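Local coordinates for protein kynurenine formamidase (Bacillus anthracis, PDB 4CZ1) that hydrolyses N-formyl-L-kynurenine to L-kynurenine and formate with two zinc ions per subunit, the second step of tryptophan breakdown through the kynurenine pathway, at residues 48-53 / 196-201; 106-111 / 140-145. All coordinates share one frame; numbering follows the deposited sequence. Where two conformers were deposited one is given.

Contact 1: residues 48-53 / 196-201; sequences SIHTGT and DADGSP. With ZN (zinc ion), chain F; VNJ (2-aminoacetophenone), chain G.
A zinc-bound histidine held from behind by a carboxylate is the heart of this contact, and His50 and Asp198 supply the pair at the binuclear zinc site. Both ring nitrogens are engaged: ND1 of His50 binds the zinc ion at 2.3 Å, while NE2 of His50 donates a short bond to OD2 of Asp198 at 2.5 Å. The oxygen lies near the ring plane, but the N-H comes to OD2 on its anti side and out of the carboxylate plane, with carboxylate and ring turned 42° apart. Together the two bonds fix the rotation of the ring, and the carboxylate would be expected to make His50 a more electron-rich ligand. With chi1 at 57°, CG of Asp198 is tucked between its own backbone N and carbonyl carbon, which brings the carboxylate to the histidine side. OD1 of the same aspartate is hydrogen-bonded by Tyr28 of the second subunit, so the dimer partner appears to help position this second-shell group.

The carbonyl oxygen OAI of 2-aminoacetophenone sits over the rim of one ring face, 3.3 Å from CG of His50. CG2 of Ile49 lies toward the rim of the opposite face and also presses on the backbone of Gly199, 3.4 Å from its CA, a tight fit at a residue without a side chain. Beyond it, CA of Pro201 makes a CH···O contact with O of Thr53 at 3.4 Å.

His54, Asp56 and Glu173 complete the protein ligands of this zinc. The 48-53 loop links strands 42-48 and 54-56, and strand 199-201 runs antiparallel beside 54-56 at the margin of the mixed sheet.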
loop_
_atom_site.group_PDB
_atom_site.type_symbol
_atom_site.label_atom_id
_atom_site.label_comp_id
_atom_site.label_asym_id
_atom_site.label_seq_id
_atom_site.Cartn_x
_atom_site.Cartn_y
_atom_site.Cartn_z
ATOM N N SER A 48 6.388 -1.656 -13.496
ATOM C CA SER A 48 5.970 -3.040 -13.326
ATOM C C SER A 48 5.456 -3.330 -11.886
ATOM O O SER A 48 6.017 -2.956 -10.884
ATOM C CB SER A 48 7.153 -4.008 -13.565
ATOM O OG SER A 48 6.759 -5.336 -13.262
ATOM N N ILE A 49 4.386 -4.094 -11.855
ATOM C CA ILE A 49 3.820 -4.684 -10.656
ATOM C C ILE A 49 4.885 -5.359 -9.827
ATOM O O ILE A 49 4.859 -5.202 -8.600
ATOM C CB ILE A 49 2.772 -5.748 -11.018
ATOM C CG1 ILE A 49 1.543 -5.098 -11.670
ATOM C CG2 ILE A 49 2.379 -6.556 -9.788
ATOM C CD1 ILE A 49 0.812 -4.152 -10.767
ATOM N N HIS A 50 5.834 -6.065 -10.481
ATOM C CA HIS A 50 6.743 -6.860 -9.706
ATOM C C HIS A 50 8.036 -6.106 -9.405
ATOM O O HIS A 50 9.151 -6.641 -9.559
ATOM C CB HIS A 50 6.968 -8.239 -10.385
ATOM C CG HIS A 50 5.687 -9.001 -10.628
ATOM N ND1 HIS A 50 5.193 -9.953 -9.750
ATOM C CD2 HIS A 50 4.739 -8.879 -11.587
ATOM C CE1 HIS A 50 4.040 -10.427 -10.185
ATOM N NE2 HIS A 50 3.735 -9.780 -11.283
ATOM N N THR A 51 7.914 -4.893 -8.885
ATOM C CA THR A 51 9.073 -4.083 -8.586
ATOM C C THR A 51 9.101 -3.824 -7.095
ATOM O O THR A 51 8.087 -3.474 -6.551
ATOM C CB THR A 51 8.948 -2.708 -9.277
ATOM O OG1 THR A 51 8.780 -2.941 -10.656
ATOM C CG2 THR A 51 10.236 -1.813 -9.089
ATOM N N GLY A 52 10.290 -3.836 -6.508
ATOM C CA GLY A 52 10.396 -3.608 -5.080
ATOM C C GLY A 52 9.608 -4.602 -4.283
ATOM O O GLY A 52 9.342 -5.691 -4.773
ATOM N N THR A 53 9.229 -4.217 -3.062
ATOM C CA THR A 53 8.422 -5.077 -2.201
ATOM C C THR A 53 6.958 -5.223 -2.731
ATOM O O THR A 53 6.247 -4.222 -2.917
ATOM C CB THR A 53 8.470 -4.532 -0.761
ATOM O OG1 THR A 53 9.841 -4.318 -0.384
ATOM C CG2 THR A 53 7.863 -5.505 0.194
ATOM N N ASP A 196 -7.920 -5.867 -11.685
ATOM C CA ASP A 196 -7.528 -6.779 -12.782
ATOM C C ASP A 196 -6.068 -7.251 -12.746
ATOM O O ASP A 196 -5.610 -7.899 -13.681
ATOM C CB ASP A 196 -7.862 -6.111 -14.139
ATOM C CG ASP A 196 -9.334 -5.628 -14.209
ATOM O OD1 ASP A 196 -10.261 -6.445 -14.000
ATOM O OD2 ASP A 196 -9.585 -4.429 -14.508
ATOM N N ALA A 197 -5.334 -6.942 -11.696
ATOM C CA ALA A 197 -3.876 -7.152 -11.685
ATOM C C ALA A 197 -3.296 -8.492 -11.196
ATOM O O ALA A 197 -3.958 -9.257 -10.553
ATOM C CB ALA A 197 -3.193 -6.030 -10.953
ATOM N N ASP A 198 -2.068 -8.746 -11.621
ATOM C CA ASP A 198 -1.335 -9.961 -11.369
ATOM C C ASP A 198 -0.474 -9.879 -10.089
ATOM O O ASP A 198 0.207 -10.837 -9.716
ATOM C CB ASP A 198 -0.452 -10.240 -12.577
ATOM C CG ASP A 198 0.514 -9.073 -12.902
ATOM O OD1 ASP A 198 0.056 -7.951 -13.301
ATOM O OD2 ASP A 198 1.738 -9.281 -12.784
ATOM N N GLY A 199 -0.610 -8.784 -9.335
ATOM C CA GLY A 199 0.138 -8.560 -8.151
ATOM C C GLY A 199 -0.022 -7.117 -7.723
ATOM O O GLY A 199 -0.746 -6.388 -8.354
ATOM N N SER A 200 0.626 -6.698 -6.638
ATOM C CA SER A 200 0.634 -5.296 -6.264
ATOM C C SER A 200 1.838 -4.940 -5.442
ATOM O O SER A 200 2.232 -5.709 -4.568
ATOM C CB SER A 200 -0.612 -5.012 -5.430
ATOM O OG SER A 200 -0.481 -3.721 -4.823
ATOM N N PRO A 201 2.425 -3.775 -5.651
ATOM C CA PRO A 201 3.401 -3.369 -4.668
ATOM C C PRO A 201 2.676 -3.056 -3.360
ATOM O O PRO A 201 1.467 -2.899 -3.368
ATOM C CB PRO A 201 4.010 -2.115 -5.257
ATOM C CG PRO A 201 3.000 -1.593 -6.181
ATOM C CD PRO A 201 2.341 -2.804 -6.768
HETATM ZN ZN ZN F . 6.220 -11.104 -8.100
HETATM C CAH VNJ G . 8.690 -9.891 -14.308
HETATM C CAG VNJ G . 8.115 -11.118 -13.588
HETATM O OAI VNJ G . 7.202 -10.961 -12.777
HETATM C CAA VNJ G . 8.708 -12.375 -13.871
HETATM C CAB VNJ G . 9.174 -12.656 -15.174
HETATM C CAC VNJ G . 9.777 -13.883 -15.478
HETATM C CAD VNJ G . 9.926 -14.847 -14.463
HETATM C CAE VNJ G . 9.473 -14.590 -13.165
HETATM C CAF VNJ G . 8.870 -13.356 -12.867
HETATM N NAJ VNJ G . 8.430 -13.090 -11.609
HETATM O O HOH W 1 6.980 -12.967 -9.557
HETATM O O HOH W 2 8.488 -10.954 -8.582
#

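Contact 2: residues 106-111 / 140-145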
loop_
_atom_site.group_PDB
_atom_site.type_symbol
_atom_site.label_atom_id
_atom_site.label_comp_id
_atom_site.label_asym_id
_atom_site.label_seq_id
_atom_site.Cartn_x
_atom_site.Cartn_y
_atom_site.Cartn_z
ATOM N N ARG A 106 2.027 -16.725 9.368
ATOM C CA ARG A 106 2.733 -15.979 8.351
ATOM C C ARG A 106 4.173 -16.123 8.661
ATOM O O ARG A 106 4.525 -15.911 9.751
ATOM C CB ARG A 106 2.360 -14.479 8.362
ATOM C CG ARG A 106 0.876 -14.198 8.115
ATOM C CD ARG A 106 0.524 -12.762 8.455
ATOM N NE ARG A 106 -0.909 -12.663 8.356
ATOM C CZ ARG A 106 -1.790 -13.071 9.282
ATOM N NH1 ARG A 106 -1.406 -13.586 10.466
ATOM N NH2 ARG A 106 -3.064 -12.978 9.012
ATOM N N LEU A 107 5.000 -16.332 7.646
ATOM C CA LEU A 107 6.403 -16.623 7.871
ATOM C C LEU A 107 7.283 -15.835 6.907
ATOM O O LEU A 107 7.045 -15.844 5.719
ATOM C CB LEU A 107 6.595 -18.130 7.669
ATOM C CG LEU A 107 8.024 -18.665 7.781
ATOM C CD1 LEU A 107 8.646 -18.455 9.179
ATOM C CD2 LEU A 107 8.066 -20.150 7.477
ATOM N N LEU A 108 8.285 -15.145 7.450
ATOM C CA LEU A 108 9.254 -14.376 6.643
ATOM C C LEU A 108 10.613 -15.002 6.754
ATOM O O LEU A 108 11.024 -15.293 7.820
ATOM C CB LEU A 108 9.376 -12.933 7.059
ATOM C CG LEU A 108 8.074 -12.122 7.118
ATOM C CD1 LEU A 108 8.328 -10.708 7.570
ATOM C CD2 LEU A 108 7.373 -12.107 5.782
ATOM N N LEU A 109 11.274 -15.210 5.614
ATOM C CA LEU A 109 12.583 -15.863 5.531
ATOM C C LEU A 109 13.679 -14.919 5.130
ATOM O O LEU A 109 13.633 -14.354 4.017
ATOM C CB LEU A 109 12.547 -16.975 4.493
ATOM C CG LEU A 109 11.369 -17.948 4.582
ATOM C CD1 LEU A 109 11.535 -18.968 3.481
ATOM C CD2 LEU A 109 11.337 -18.624 5.909
ATOM N N ARG A 110 14.638 -14.715 6.032
ATOM C CA ARG A 110 15.803 -13.911 5.724
ATOM C C ARG A 110 16.911 -14.770 5.104
ATOM O O ARG A 110 17.538 -15.553 5.822
ATOM C CB ARG A 110 16.374 -13.257 6.980
ATOM C CG ARG A 110 17.485 -12.288 6.636
ATOM C CD ARG A 110 18.321 -11.747 7.776
ATOM N NE ARG A 110 17.487 -11.276 8.879
ATOM C CZ ARG A 110 17.141 -11.996 9.945
ATOM N NH1 ARG A 110 17.567 -13.252 10.065
ATOM N NH2 ARG A 110 16.382 -11.454 10.886
ATOM N N THR A 111 17.129 -14.640 3.788
ATOM C CA THR A 111 18.218 -15.366 3.073
ATOM C C THR A 111 19.495 -14.556 3.161
ATOM O O THR A 111 20.589 -15.101 3.032
ATOM C CB THR A 111 17.903 -15.653 1.574
ATOM O OG1 THR A 111 17.874 -14.425 0.817
ATOM C CG2 THR A 111 16.539 -16.332 1.422
ATOM N N ILE A 140 0.037 -22.187 7.845
ATOM C CA ILE A 140 0.672 -21.012 7.287
ATOM C C ILE A 140 -0.032 -20.567 5.961
ATOM O O ILE A 140 -0.171 -21.340 5.039
ATOM C CB ILE A 140 2.206 -21.205 7.156
ATOM C CG1 ILE A 140 2.798 -21.208 8.523
ATOM C CG2 ILE A 140 2.815 -20.073 6.345
ATOM C CD1 ILE A 140 4.213 -21.731 8.648
ATOM N N ARG A 141 -0.473 -19.326 5.924
ATOM C CA ARG A 141 -1.200 -18.739 4.813
ATOM C C ARG A 141 -0.342 -17.767 3.971
ATOM O O ARG A 141 -0.747 -17.372 2.895
ATOM C CB ARG A 141 -2.359 -17.922 5.372
ATOM C CG ARG A 141 -3.269 -18.672 6.316
ATOM C CD ARG A 141 -3.875 -19.963 5.701
ATOM N NE ARG A 141 -4.305 -19.787 4.303
ATOM C CZ ARG A 141 -5.291 -18.969 3.906
ATOM N NH1 ARG A 141 -5.999 -18.233 4.789
ATOM N NH2 ARG A 141 -5.565 -18.874 2.603
ATOM N N LEU A 142 0.817 -17.352 4.474
ATOM C CA LEU A 142 1.637 -16.405 3.753
ATOM C C LEU A 142 3.077 -16.683 4.007
ATOM O O LEU A 142 3.484 -16.897 5.159
ATOM C CB LEU A 142 1.301 -14.976 4.192
ATOM C CG LEU A 142 2.069 -13.782 3.585
ATOM C CD1 LEU A 142 1.131 -12.576 3.604
ATOM C CD2 LEU A 142 3.343 -13.433 4.325
ATOM N N ILE A 143 3.857 -16.630 2.936
ATOM C CA ILE A 143 5.270 -16.754 3.015
ATOM C C ILE A 143 5.916 -15.541 2.343
ATOM O O ILE A 143 5.458 -15.099 1.315
ATOM C CB ILE A 143 5.756 -18.060 2.378
ATOM C CG1 ILE A 143 7.245 -18.249 2.573
ATOM C CG2 ILE A 143 5.521 -18.109 0.889
ATOM C CD1 ILE A 143 7.537 -18.886 3.912
ATOM N N GLY A 144 7.001 -15.056 2.941
ATOM C CA GLY A 144 7.725 -13.913 2.459
ATOM C C GLY A 144 9.184 -14.176 2.404
ATOM O O GLY A 144 9.692 -14.892 3.232
ATOM N N VAL A 145 9.866 -13.627 1.399
ATOM C CA VAL A 145 11.282 -13.786 1.199
ATOM C C VAL A 145 11.951 -12.507 0.870
ATOM O O VAL A 145 11.355 -11.642 0.234
ATOM C CB VAL A 145 11.596 -14.781 0.041
ATOM C CG1 VAL A 145 11.005 -16.135 0.363
ATOM C CG2 VAL A 145 11.053 -14.310 -1.318
#
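Leu107 and Gly144 are joined by the central backbone bond between two parallel strands, 106-110 and 142-145, whose axes approach to 4.6 Å and are inclined by 16°. N of Gly144 donates to O of Leu107 at 2.9 Å. On one side of it N of Leu107 reaches O of Leu142 at 3.0 Å, and on the other N of Leu109 reaches O of Gly144 at 2.9 Å. CH···O contacts reinforce the same carbonyls, among them CA of Ile143 to O of Leu107 at 3.4 Å.

Apolar packing divides between the two faces of the sheet. On the face of Leu107, Leu109, Ile143 and Val145, the CD1 methyl of Ile143 is the meeting point. Its CG1 branch stands anti to the backbone N (chi1 -175°) and lies side by side with Leu107, bringing CD1 to 3.8 Å from Leu107 CD2; the same methyl is 4.0 Å from CG of Leu109. Leu135 of helix 131-137 packs on Ile143, and on Ile140 just before the strand. On the other face, CD2 of Leu108 leans over the bare backbone of Gly144, 3.8 Å from its CA, and the side chains of Arg106 and Leu142 cross at an angle, with CG of Arg106 against CB of Leu142.

Arg106 sends its guanidinium away to backbone carbonyls, including that of Val75. With helix 131-137 lying between the two strands in sequence and packed on one face, the pair forms a parallel beta-alpha-beta crossover in the mixed central sheet.

Both contacts reach the same mixed sheet but use it differently. Contact 2 joins two parallel strands in its interior, whereas contact 1 lies at its margin, where Asp198, just ahead of strand 199-201, holds the zinc ligand His50 of the 48-53 loop. Their centres are 18 Å apart, on opposite sides of the chain's centre, and their nearest atoms stay about 7 Å apart without touching. In sequence, contact 2 is nested within the chain closed by 48-53 and 196-201. Strands 170-173 and 54-56 span the interval: the first carries Glu173, which binds both zinc ions and whose side chain approaches that of Val145 to about 4 Å. The side chain of Val145 is about 8 Å from a zinc ion, while His50 binds one directly.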